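Local coordinates for aspartate--tRNA(Asp/Asn) ligase (Sulfolobus tokodaii, PDB 1WYD) that attaches L-aspartate to both tRNA(Asp) and tRNA(Asn), first activating the amino acid with ATP and then passing it to the acceptor end of the tRNA, at the interface of chains A and B. Sequence-based numbering; all coordinates share one arbitrary frame. Chains: chain A/B, hypothetical aspartyl-tRNA synthetase.

Contact 1: the interface of chains A and B. Residues chain A 141-142, 145, 149, 155; chain B 145, 149, 155.
A:Lys142 and B:Tyr149 meet across the two-fold interface of the homodimer, in motif 1, the dimer-forming motif of class II synthetases. They hide the most surface in this patch. The A:Lys142 chain slides past the tyrosine in the opposite direction, and its CD methylene lies over the ring centre, 3.8 Å from the centroid. CG of A:Lys142 stands anti to the backbone N (chi1 171°), which lays the aliphatic stem along the ring face. The two arginines stack face to face near the symmetry axis. Their guanidinium planes are 9° apart, and CZ of A:Arg145 is 3.4 Å from CZ of B:Arg145. The two glutamates probably offset their like charges. A:Arg145 grips the carboxylate of B:Glu155 end-on. Its NH1 reaches OE1 of B:Glu155 at 2.7 Å, in the guanidinium plane, and its NH2 bonds OE2, tilted from that plane. Both oxygens use their syn lone pairs. B:Arg145 holds A:Glu155 by a like pair of bonds, though its NH2 meets OE2 on the syn side but out of the carboxylate plane. This double fork fixes the rotation of both guanidinium groups. Water 2 lies 2.7 Å from the phenol OH of B:Tyr149 and 3.0 Å from NH1 of A:Arg145.

Contact 2: the interface of chains A and B. Residues chain A 388-390; chain B 97-99, 101-102.
The backbone of A:Asp388 meets that of B:Lys99 at this edge of the dimer interface. Here the end of 3-10 helix 385-388 in the catalytic domain of chain A, and the turn after it, lie against loop residues 97-99 and 101-102 of chain B. This probably helps fix the position of the partner's anticodon-binding domain. The amide N of B:Lys99 donates a hydrogen bond of 3.0 Å to the carbonyl O of A:Asp388. It arrives nearly along the C=O axis, at 172°. The closer packing lies beside this bond. CD2 of B:Leu102 touches CD2 at the rim of the A:Tyr389 ring at 3.6 Å, the two side chains running past each other in opposite directions. The methyl CB of B:Ala98 sits 3.8 Å from CA of A:Tyr389. The charged side is looser. A bend at chi2 (-140°) turns the B:Lys99 chain toward the A:Asp388 carboxylate, and CE of B:Lys99 comes to 3.7 Å from OD2 of A:Asp388. The last torsion only sets where NZ points. With an alanine in place of A:Asp388, the B:Lys99 amine would probably lose its nearby negative charge and the carboxylate that its CE packs against. NZ, which may be attracted if charged, stops 4.1 Å from OD2 of A:Asp388.

Contact 3: the interface of chains A and B. Residues chain A 3, 6, 23-24, 41-42; chain B 200, 232.
B:Glu200 reaches into chain A between A:Arg3 and A:Lys42, and its carboxylate carries the polar contacts. The salt bridge comes first: NH2 of A:Arg3 donates to OE1 of B:Glu200 at 2.8 Å. The bond is bent, 127° at the hydrogen, and the donor approaches on the syn side but out of the carboxylate plane. NH1 of the same arginine adds a weak bond to OE1. The second oxygen takes a backbone donor, with the amide N of A:Lys42 2.6 Å from OE2 of B:Glu200. The glutamate chain is extended beyond CG (chi2 -177°), which lets its two oxygens reach these separate partners. Packing contacts surround the carboxylate. CG of B:Glu200 lies in plane at the edge of the A:Trp24 indole, 3.9 Å from CZ3 of A:Trp24. A:Arg3 points the NH1/NH2 edge of its guanidinium at the face of B:Phe232, toward the CD1/CE1 rim. The planes are 81° apart, with CE1 of B:Phe232 3.4 Å from NH2 of A:Arg3. Within chain A, CD of A:Arg3 sits over the centre of the A:Phe6 ring, which probably helps to steady the arginine. A:Trp24 belongs to strand 18-31 and A:Lys42 follows strand 34-41 of the OB-fold anticodon-binding domain. B:Glu200 and B:Phe232 sit in loops of the partner's class II catalytic domain.

Contact 1: the interface of chains A and B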
ATOM      1  N   LEU A 141       9.122   1.598   4.277  1.00 37.20           N
ATOM      2  CA  LEU A 141       8.176   0.802   3.493  1.00 37.30           C
ATOM      3  C   LEU A 141       8.880   0.069   2.381  1.00 37.30           C
ATOM      4  O   LEU A 141       8.695  -1.149   2.192  1.00 37.74           O
ATOM      5  CB  LEU A 141       7.057   1.705   2.924  1.00 37.93           C
ATOM      6  CG  LEU A 141       6.078   2.203   4.015  1.00 39.23           C
ATOM      7  CD1 LEU A 141       5.340   3.518   3.645  1.00 36.48           C
ATOM      8  CD2 LEU A 141       5.082   1.108   4.327  1.00 38.79           C
ATOM      9  N   LYS A 142       9.709   0.801   1.646  1.00 37.75           N
ATOM     10  CA  LYS A 142      10.546   0.183   0.620  1.00 38.04           C
ATOM     11  C   LYS A 142      11.362  -0.952   1.245  1.00 37.76           C
ATOM     12  O   LYS A 142      11.288  -2.101   0.824  1.00 37.49           O
ATOM     13  CB  LYS A 142      11.433   1.258  -0.050  1.00 38.29           C
ATOM     14  CG  LYS A 142      12.469   0.672  -0.944  1.00 42.14           C
ATOM     15  CD  LYS A 142      13.128   1.751  -1.815  1.00 48.94           C
ATOM     16  CE  LYS A 142      14.631   1.815  -1.522  1.00 54.19           C
ATOM     17  NZ  LYS A 142      15.109   3.260  -1.339  1.00 58.32           N
ATOM     18  N   ARG A 145       9.248  -4.154   2.024  1.00 37.97           N
ATOM     19  CA  ARG A 145       8.777  -4.955   0.895  1.00 39.72           C
ATOM     20  C   ARG A 145       9.963  -5.644   0.223  1.00 41.00           C
ATOM     21  O   ARG A 145       9.862  -6.817  -0.208  1.00 40.94           O
ATOM     22  CB  ARG A 145       8.035  -4.080  -0.127  1.00 39.88           C
ATOM     23  CG  ARG A 145       6.682  -3.500   0.318  1.00 39.09           C
ATOM     24  CD  ARG A 145       5.858  -2.875  -0.847  1.00 38.09           C
ATOM     25  NE  ARG A 145       4.696  -2.120  -0.378  1.00 40.22           N
ATOM     26  CZ  ARG A 145       4.698  -0.832  -0.094  1.00 39.42           C
ATOM     27  NH1 ARG A 145       5.792  -0.093  -0.219  1.00 39.47           N
ATOM     28  NH2 ARG A 145       3.590  -0.265   0.294  1.00 38.04           N
ATOM     29  N   TYR A 149      10.027  -9.448  -0.879  1.00 40.29           N
ATOM     30  CA  TYR A 149      10.257  -9.853  -2.268  1.00 40.99           C
ATOM     31  C   TYR A 149      11.361 -10.917  -2.373  1.00 42.64           C
ATOM     32  O   TYR A 149      11.209 -11.900  -3.110  1.00 43.89           O
ATOM     33  CB  TYR A 149      10.615  -8.665  -3.137  1.00 39.74           C
ATOM     34  CG  TYR A 149       9.506  -7.654  -3.388  1.00 38.76           C
ATOM     35  CD1 TYR A 149       8.206  -8.029  -3.756  1.00 38.23           C
ATOM     36  CD2 TYR A 149       9.767  -6.315  -3.262  1.00 37.62           C
ATOM     37  CE1 TYR A 149       7.207  -7.047  -3.970  1.00 34.87           C
ATOM     38  CE2 TYR A 149       8.811  -5.376  -3.466  1.00 36.79           C
ATOM     39  CZ  TYR A 149       7.539  -5.736  -3.802  1.00 36.68           C
ATOM     40  OH  TYR A 149       6.668  -4.693  -4.030  1.00 37.81           O
ATOM     41  N   GLU A 155       2.395  -9.313  -2.928  1.00 37.33           N
ATOM     42  CA  GLU A 155       1.570  -8.278  -2.370  1.00 38.49           C
ATOM     43  C   GLU A 155       0.083  -8.469  -2.651  1.00 38.77           C
ATOM     44  O   GLU A 155      -0.331  -8.550  -3.794  1.00 39.26           O
ATOM     45  CB  GLU A 155       2.050  -6.916  -2.801  1.00 38.70           C
ATOM     46  CG  GLU A 155       1.340  -5.778  -2.094  1.00 40.23           C
ATOM     47  CD  GLU A 155       2.029  -4.440  -2.293  1.00 44.52           C
ATOM     48  OE1 GLU A 155       2.865  -4.284  -3.233  1.00 42.12           O
ATOM     49  OE2 GLU A 155       1.718  -3.532  -1.505  1.00 48.32           O
TER
ATOM     50  N   ARG B 145       6.257   1.219  -8.126  1.00 42.23           N
ATOM     51  CA  ARG B 145       6.931   1.977  -7.094  1.00 42.21           C
ATOM     52  C   ARG B 145       8.388   2.200  -7.517  1.00 42.58           C
ATOM     53  O   ARG B 145       8.943   3.285  -7.336  1.00 42.38           O
ATOM     54  CB  ARG B 145       6.829   1.258  -5.773  1.00 42.35           C
ATOM     55  CG  ARG B 145       5.414   1.202  -5.201  1.00 42.20           C
ATOM     56  CD  ARG B 145       5.406   0.753  -3.762  1.00 41.97           C
ATOM     57  NE  ARG B 145       4.063   0.453  -3.274  1.00 42.48           N
ATOM     58  CZ  ARG B 145       3.503  -0.752  -3.281  1.00 43.90           C
ATOM     59  NH1 ARG B 145       4.171  -1.786  -3.765  1.00 41.23           N
ATOM     60  NH2 ARG B 145       2.263  -0.934  -2.786  1.00 42.58           N
ATOM     61  N   TYR B 149      10.397   5.704  -7.245  1.00 39.99           N
ATOM     62  CA  TYR B 149      11.548   5.893  -6.367  1.00 41.54           C
ATOM     63  C   TYR B 149      12.695   6.445  -7.158  1.00 43.50           C
ATOM     64  O   TYR B 149      13.426   7.282  -6.667  1.00 44.38           O
ATOM     65  CB  TYR B 149      12.046   4.571  -5.742  1.00 41.43           C
ATOM     66  CG  TYR B 149      11.128   3.869  -4.799  1.00 38.67           C
ATOM     67  CD1 TYR B 149      10.477   4.560  -3.773  1.00 38.83           C
ATOM     68  CD2 TYR B 149      10.903   2.496  -4.914  1.00 38.90           C
ATOM     69  CE1 TYR B 149       9.612   3.896  -2.892  1.00 36.39           C
ATOM     70  CE2 TYR B 149      10.033   1.807  -4.020  1.00 36.32           C
ATOM     71  CZ  TYR B 149       9.389   2.519  -3.019  1.00 38.51           C
ATOM     72  OH  TYR B 149       8.533   1.869  -2.110  1.00 40.36           O
ATOM     73  N   GLU B 155       6.558   7.670  -0.770  1.00 35.68           N
ATOM     74  CA  GLU B 155       5.325   6.941  -0.547  1.00 37.10           C
ATOM     75  C   GLU B 155       4.612   7.498   0.701  1.00 37.00           C
ATOM     76  O   GLU B 155       5.286   7.768   1.723  1.00 35.63           O
ATOM     77  CB  GLU B 155       5.584   5.427  -0.397  1.00 37.83           C
ATOM     78  CG  GLU B 155       4.358   4.614   0.037  1.00 40.82           C
ATOM     79  CD  GLU B 155       4.525   3.109  -0.051  1.00 42.81           C
ATOM     80  OE1 GLU B 155       5.664   2.634  -0.053  1.00 46.36           O
ATOM     81  OE2 GLU B 155       3.508   2.377  -0.088  1.00 43.77           O
TER
HETATM   82  O   HOH W   1       7.024  -2.301  -3.903  1.00 32.47           O
HETATM   83  O   HOH W   2       8.149  -0.826  -1.953  1.00 35.51           O

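Contact 2: the interface of chains A and B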
ATOM      1  N   ASP A 388     -12.255 -26.403   5.520  1.00 45.45           N
ATOM      2  CA  ASP A 388     -12.760 -27.701   5.089  1.00 45.53           C
ATOM      3  C   ASP A 388     -12.037 -28.265   3.869  1.00 46.31           C
ATOM      4  O   ASP A 388     -12.219 -29.445   3.512  1.00 46.09           O
ATOM      5  CB  ASP A 388     -14.235 -27.556   4.734  1.00 45.86           C
ATOM      6  CG  ASP A 388     -15.155 -27.711   5.942  1.00 46.93           C
ATOM      7  OD1 ASP A 388     -16.346 -27.363   5.786  1.00 48.36           O
ATOM      8  OD2 ASP A 388     -14.784 -28.170   7.057  1.00 43.77           O
ATOM      9  N   TYR A 389     -11.232 -27.424   3.219  1.00 46.36           N
ATOM     10  CA  TYR A 389     -10.674 -27.759   1.921  1.00 46.49           C
ATOM     11  C   TYR A 389      -9.207 -27.429   1.853  1.00 45.50           C
ATOM     12  O   TYR A 389      -8.751 -26.674   0.997  1.00 44.81           O
ATOM     13  CB  TYR A 389     -11.437 -27.009   0.845  1.00 47.51           C
ATOM     14  CG  TYR A 389     -12.858 -27.430   0.801  1.00 49.26           C
ATOM     15  CD1 TYR A 389     -13.885 -26.559   1.164  1.00 51.81           C
ATOM     16  CD2 TYR A 389     -13.185 -28.718   0.407  1.00 52.49           C
ATOM     17  CE1 TYR A 389     -15.218 -26.970   1.130  1.00 51.45           C
ATOM     18  CE2 TYR A 389     -14.518 -29.146   0.383  1.00 54.75           C
ATOM     19  CZ  TYR A 389     -15.521 -28.272   0.747  1.00 53.22           C
ATOM     20  OH  TYR A 389     -16.812 -28.732   0.685  1.00 54.95           O
ATOM     21  N   GLY A 390      -8.475 -27.977   2.810  1.00 45.32           N
ATOM     22  CA  GLY A 390      -7.027 -27.890   2.819  1.00 43.46           C
ATOM     23  C   GLY A 390      -6.375 -26.568   3.136  1.00 42.16           C
ATOM     24  O   GLY A 390      -5.543 -26.051   2.392  1.00 42.35           O
TER
ATOM     25  N   LYS B  97      -6.445 -32.732   5.818  1.00 54.58           N
ATOM     26  CA  LYS B  97      -7.284 -33.521   4.928  1.00 56.02           C
ATOM     27  C   LYS B  97      -8.453 -32.653   4.481  1.00 55.91           C
ATOM     28  O   LYS B  97      -8.947 -31.861   5.249  1.00 56.53           O
ATOM     29  CB  LYS B  97      -7.766 -34.771   5.669  1.00 56.60           C
ATOM     30  CG  LYS B  97      -8.272 -35.941   4.806  1.00 60.10           C
ATOM     31  CD  LYS B  97      -9.380 -36.774   5.538  1.00 64.68           C
ATOM     32  CE  LYS B  97      -8.803 -37.648   6.679  1.00 67.32           C
ATOM     33  NZ  LYS B  97      -9.731 -38.745   7.127  1.00 68.41           N
ATOM     34  N   ALA B  98      -8.853 -32.758   3.225  1.00 56.04           N
ATOM     35  CA  ALA B  98      -9.985 -31.988   2.718  1.00 56.12           C
ATOM     36  C   ALA B  98     -11.226 -32.868   2.569  1.00 56.36           C
ATOM     37  O   ALA B  98     -11.140 -33.994   2.103  1.00 56.49           O
ATOM     38  CB  ALA B  98      -9.634 -31.358   1.383  1.00 55.62           C
ATOM     39  N   LYS B  99     -12.376 -32.346   2.978  1.00 57.00           N
ATOM     40  CA  LYS B  99     -13.659 -32.960   2.656  1.00 57.73           C
ATOM     41  C   LYS B  99     -13.789 -33.245   1.148  1.00 57.19           C
ATOM     42  O   LYS B  99     -13.199 -32.560   0.295  1.00 57.11           O
ATOM     43  CB  LYS B  99     -14.829 -32.087   3.138  1.00 58.25           C
ATOM     44  CG  LYS B  99     -14.891 -31.896   4.641  1.00 60.82           C
ATOM     45  CD  LYS B  99     -16.350 -31.949   5.130  1.00 67.39           C
ATOM     46  CE  LYS B  99     -16.504 -31.398   6.557  1.00 70.37           C
ATOM     47  NZ  LYS B  99     -15.738 -32.164   7.604  1.00 72.01           N
ATOM     48  N   PRO B 101     -16.801 -34.749  -1.881  1.00 53.48           N
ATOM     49  CA  PRO B 101     -16.064 -34.182  -3.011  1.00 52.84           C
ATOM     50  C   PRO B 101     -15.969 -32.677  -2.863  1.00 52.31           C
ATOM     51  O   PRO B 101     -16.625 -32.082  -1.985  1.00 52.86           O
ATOM     52  CB  PRO B 101     -16.985 -34.494  -4.188  1.00 53.21           C
ATOM     53  CG  PRO B 101     -18.365 -34.341  -3.589  1.00 53.09           C
ATOM     54  CD  PRO B 101     -18.211 -34.999  -2.229  1.00 53.41           C
ATOM     55  N   LEU B 102     -15.192 -32.066  -3.748  1.00 51.30           N
ATOM     56  CA  LEU B 102     -15.015 -30.617  -3.787  1.00 49.80           C
ATOM     57  C   LEU B 102     -16.242 -29.966  -4.391  1.00 49.11           C
ATOM     58  O   LEU B 102     -16.860 -30.522  -5.310  1.00 48.92           O
ATOM     59  CB  LEU B 102     -13.821 -30.250  -4.655  1.00 48.95           C
ATOM     60  CG  LEU B 102     -12.401 -30.506  -4.165  1.00 49.18           C
ATOM     61  CD1 LEU B 102     -11.459 -29.804  -5.144  1.00 48.94           C
ATOM     62  CD2 LEU B 102     -12.148 -30.017  -2.744  1.00 46.68           C
TER

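Contact 3: the interface of chains A and B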
ATOM      1  N   ARG A   3      12.550  24.535 -12.521  1.00 69.47           N
ATOM      2  CA  ARG A   3      13.906  24.585 -12.027  1.00 68.63           C
ATOM      3  C   ARG A   3      14.806  23.887 -13.028  1.00 68.68           C
ATOM      4  O   ARG A   3      14.322  23.324 -14.012  1.00 68.79           O
ATOM      5  CB  ARG A   3      14.015  23.969 -10.620  1.00 68.29           C
ATOM      6  CG  ARG A   3      13.526  22.535 -10.481  1.00 66.36           C
ATOM      7  CD  ARG A   3      14.014  21.829  -9.219  1.00 63.60           C
ATOM      8  NE  ARG A   3      13.356  22.338  -8.011  1.00 62.81           N
ATOM      9  CZ  ARG A   3      12.140  21.976  -7.571  1.00 63.10           C
ATOM     10  NH1 ARG A   3      11.393  21.068  -8.209  1.00 61.96           N
ATOM     11  NH2 ARG A   3      11.673  22.515  -6.451  1.00 64.08           N
ATOM     12  N   PHE A   6      18.008  20.967  -8.285  1.00 65.80           N
ATOM     13  CA  PHE A   6      17.596  20.987  -6.893  1.00 65.44           C
ATOM     14  C   PHE A   6      18.757  21.567  -6.058  1.00 65.38           C
ATOM     15  O   PHE A   6      19.939  21.497  -6.458  1.00 64.93           O
ATOM     16  CB  PHE A   6      17.223  19.572  -6.419  1.00 64.94           C
ATOM     17  CG  PHE A   6      15.883  19.063  -6.939  1.00 64.78           C
ATOM     18  CD1 PHE A   6      15.827  18.173  -8.022  1.00 64.50           C
ATOM     19  CD2 PHE A   6      14.683  19.430  -6.319  1.00 64.41           C
ATOM     20  CE1 PHE A   6      14.590  17.676  -8.498  1.00 64.53           C
ATOM     21  CE2 PHE A   6      13.438  18.944  -6.781  1.00 64.68           C
ATOM     22  CZ  PHE A   6      13.391  18.066  -7.877  1.00 64.45           C
ATOM     23  N   GLY A  23      11.339  26.910  -5.291  1.00 54.29           N
ATOM     24  CA  GLY A  23      11.113  26.491  -3.921  1.00 52.50           C
ATOM     25  C   GLY A  23      10.361  27.486  -3.078  1.00 51.58           C
ATOM     26  O   GLY A  23       9.711  28.396  -3.581  1.00 50.82           O
ATOM     27  N   TRP A  24      10.491  27.293  -1.772  1.00 50.93           N
ATOM     28  CA  TRP A  24       9.762  28.037  -0.759  1.00 50.17           C
ATOM     29  C   TRP A  24      10.681  29.052  -0.035  1.00 50.12           C
ATOM     30  O   TRP A  24      11.858  28.765   0.276  1.00 49.49           O
ATOM     31  CB  TRP A  24       9.181  27.048   0.247  1.00 49.61           C
ATOM     32  CG  TRP A  24       7.925  26.405  -0.210  1.00 48.83           C
ATOM     33  CD1 TRP A  24       6.647  26.903  -0.081  1.00 48.21           C
ATOM     34  CD2 TRP A  24       7.798  25.150  -0.887  1.00 47.38           C
ATOM     35  NE1 TRP A  24       5.740  26.028  -0.634  1.00 47.42           N
ATOM     36  CE2 TRP A  24       6.413  24.944  -1.136  1.00 47.81           C
ATOM     37  CE3 TRP A  24       8.710  24.168  -1.311  1.00 46.75           C
ATOM     38  CZ2 TRP A  24       5.914  23.777  -1.773  1.00 47.75           C
ATOM     39  CZ3 TRP A  24       8.205  23.004  -1.972  1.00 48.20           C
ATOM     40  CH2 TRP A  24       6.825  22.834  -2.196  1.00 45.63           C
ATOM     41  N   ASP A  41      13.466  23.415  -0.748  1.00 46.60           N
ATOM     42  CA  ASP A  41      12.768  22.491  -1.646  1.00 45.65           C
ATOM     43  C   ASP A  41      12.946  21.091  -1.098  1.00 45.31           C
ATOM     44  O   ASP A  41      13.495  20.940   0.007  1.00 44.03           O
ATOM     45  CB  ASP A  41      13.275  22.630  -3.083  1.00 45.74           C
ATOM     46  CG  ASP A  41      14.696  22.122  -3.274  1.00 47.72           C
ATOM     47  OD1 ASP A  41      15.287  22.489  -4.340  1.00 48.52           O
ATOM     48  OD2 ASP A  41      15.293  21.351  -2.464  1.00 44.97           O
ATOM     49  N   LYS A  42      12.523  20.069  -1.857  1.00 44.88           N
ATOM     50  CA  LYS A  42      12.569  18.704  -1.356  1.00 45.18           C
ATOM     51  C   LYS A  42      13.971  18.222  -0.896  1.00 45.27           C
ATOM     52  O   LYS A  42      14.088  17.340  -0.026  1.00 44.13           O
ATOM     53  CB  LYS A  42      11.863  17.728  -2.336  1.00 45.62           C
ATOM     54  CG  LYS A  42      12.728  17.145  -3.479  1.00 47.24           C
ATOM     55  CD  LYS A  42      11.925  16.177  -4.373  1.00 47.84           C
ATOM     56  CE  LYS A  42      12.224  14.715  -4.038  1.00 48.96           C
ATOM     57  NZ  LYS A  42      11.378  14.224  -2.875  1.00 54.15           N
TER
ATOM     58  N   GLU B 200       6.904  17.802  -2.146  1.00 39.27           N
ATOM     59  CA  GLU B 200       6.951  17.822  -3.624  1.00 38.68           C
ATOM     60  C   GLU B 200       6.496  16.580  -4.409  1.00 38.09           C
ATOM     61  O   GLU B 200       5.700  16.691  -5.351  1.00 36.75           O
ATOM     62  CB  GLU B 200       8.321  18.243  -4.125  1.00 39.41           C
ATOM     63  CG  GLU B 200       8.553  19.738  -3.999  1.00 42.55           C
ATOM     64  CD  GLU B 200       9.878  20.195  -4.566  1.00 44.70           C
ATOM     65  OE1 GLU B 200      10.016  20.300  -5.790  1.00 44.69           O
ATOM     66  OE2 GLU B 200      10.775  20.465  -3.760  1.00 49.78           O
ATOM     67  N   PHE B 232       5.670  21.310  -9.071  1.00 44.17           N
ATOM     68  CA  PHE B 232       6.403  21.950 -10.183  1.00 46.01           C
ATOM     69  C   PHE B 232       6.337  21.103 -11.429  1.00 46.59           C
ATOM     70  O   PHE B 232       7.346  20.774 -12.038  1.00 48.28           O
ATOM     71  CB  PHE B 232       7.854  22.315  -9.799  1.00 45.60           C
ATOM     72  CG  PHE B 232       7.941  23.138  -8.543  1.00 45.49           C
ATOM     73  CD1 PHE B 232       8.280  22.546  -7.329  1.00 45.24           C
ATOM     74  CD2 PHE B 232       7.630  24.488  -8.564  1.00 43.62           C
ATOM     75  CE1 PHE B 232       8.333  23.309  -6.152  1.00 46.05           C
ATOM     76  CE2 PHE B 232       7.686  25.253  -7.395  1.00 45.23           C
ATOM     77  CZ  PHE B 232       8.040  24.668  -6.186  1.00 43.50           C
TER

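All three contacts belong to one two-fold homodimer interface, and each has a twin with the chains exchanged. Contact 1 joins helix 128-150 and strand 154-155 of both catalytic domains near the axis. Contact 3 is about 24 Å from contact 1 and contact 2 about 36 Å, measured between C-alpha centres. Contacts 2 and 3 lie about 59 Å apart and share no residues. Contact 3 sets an OB-fold of chain A against the catalytic domain of chain B. Contact 2 pairs the catalytic domain of chain A with residues 97-99 and 101-102 of chain B. Together they probably help set each anticodon-binding domain relative to the partner subunit.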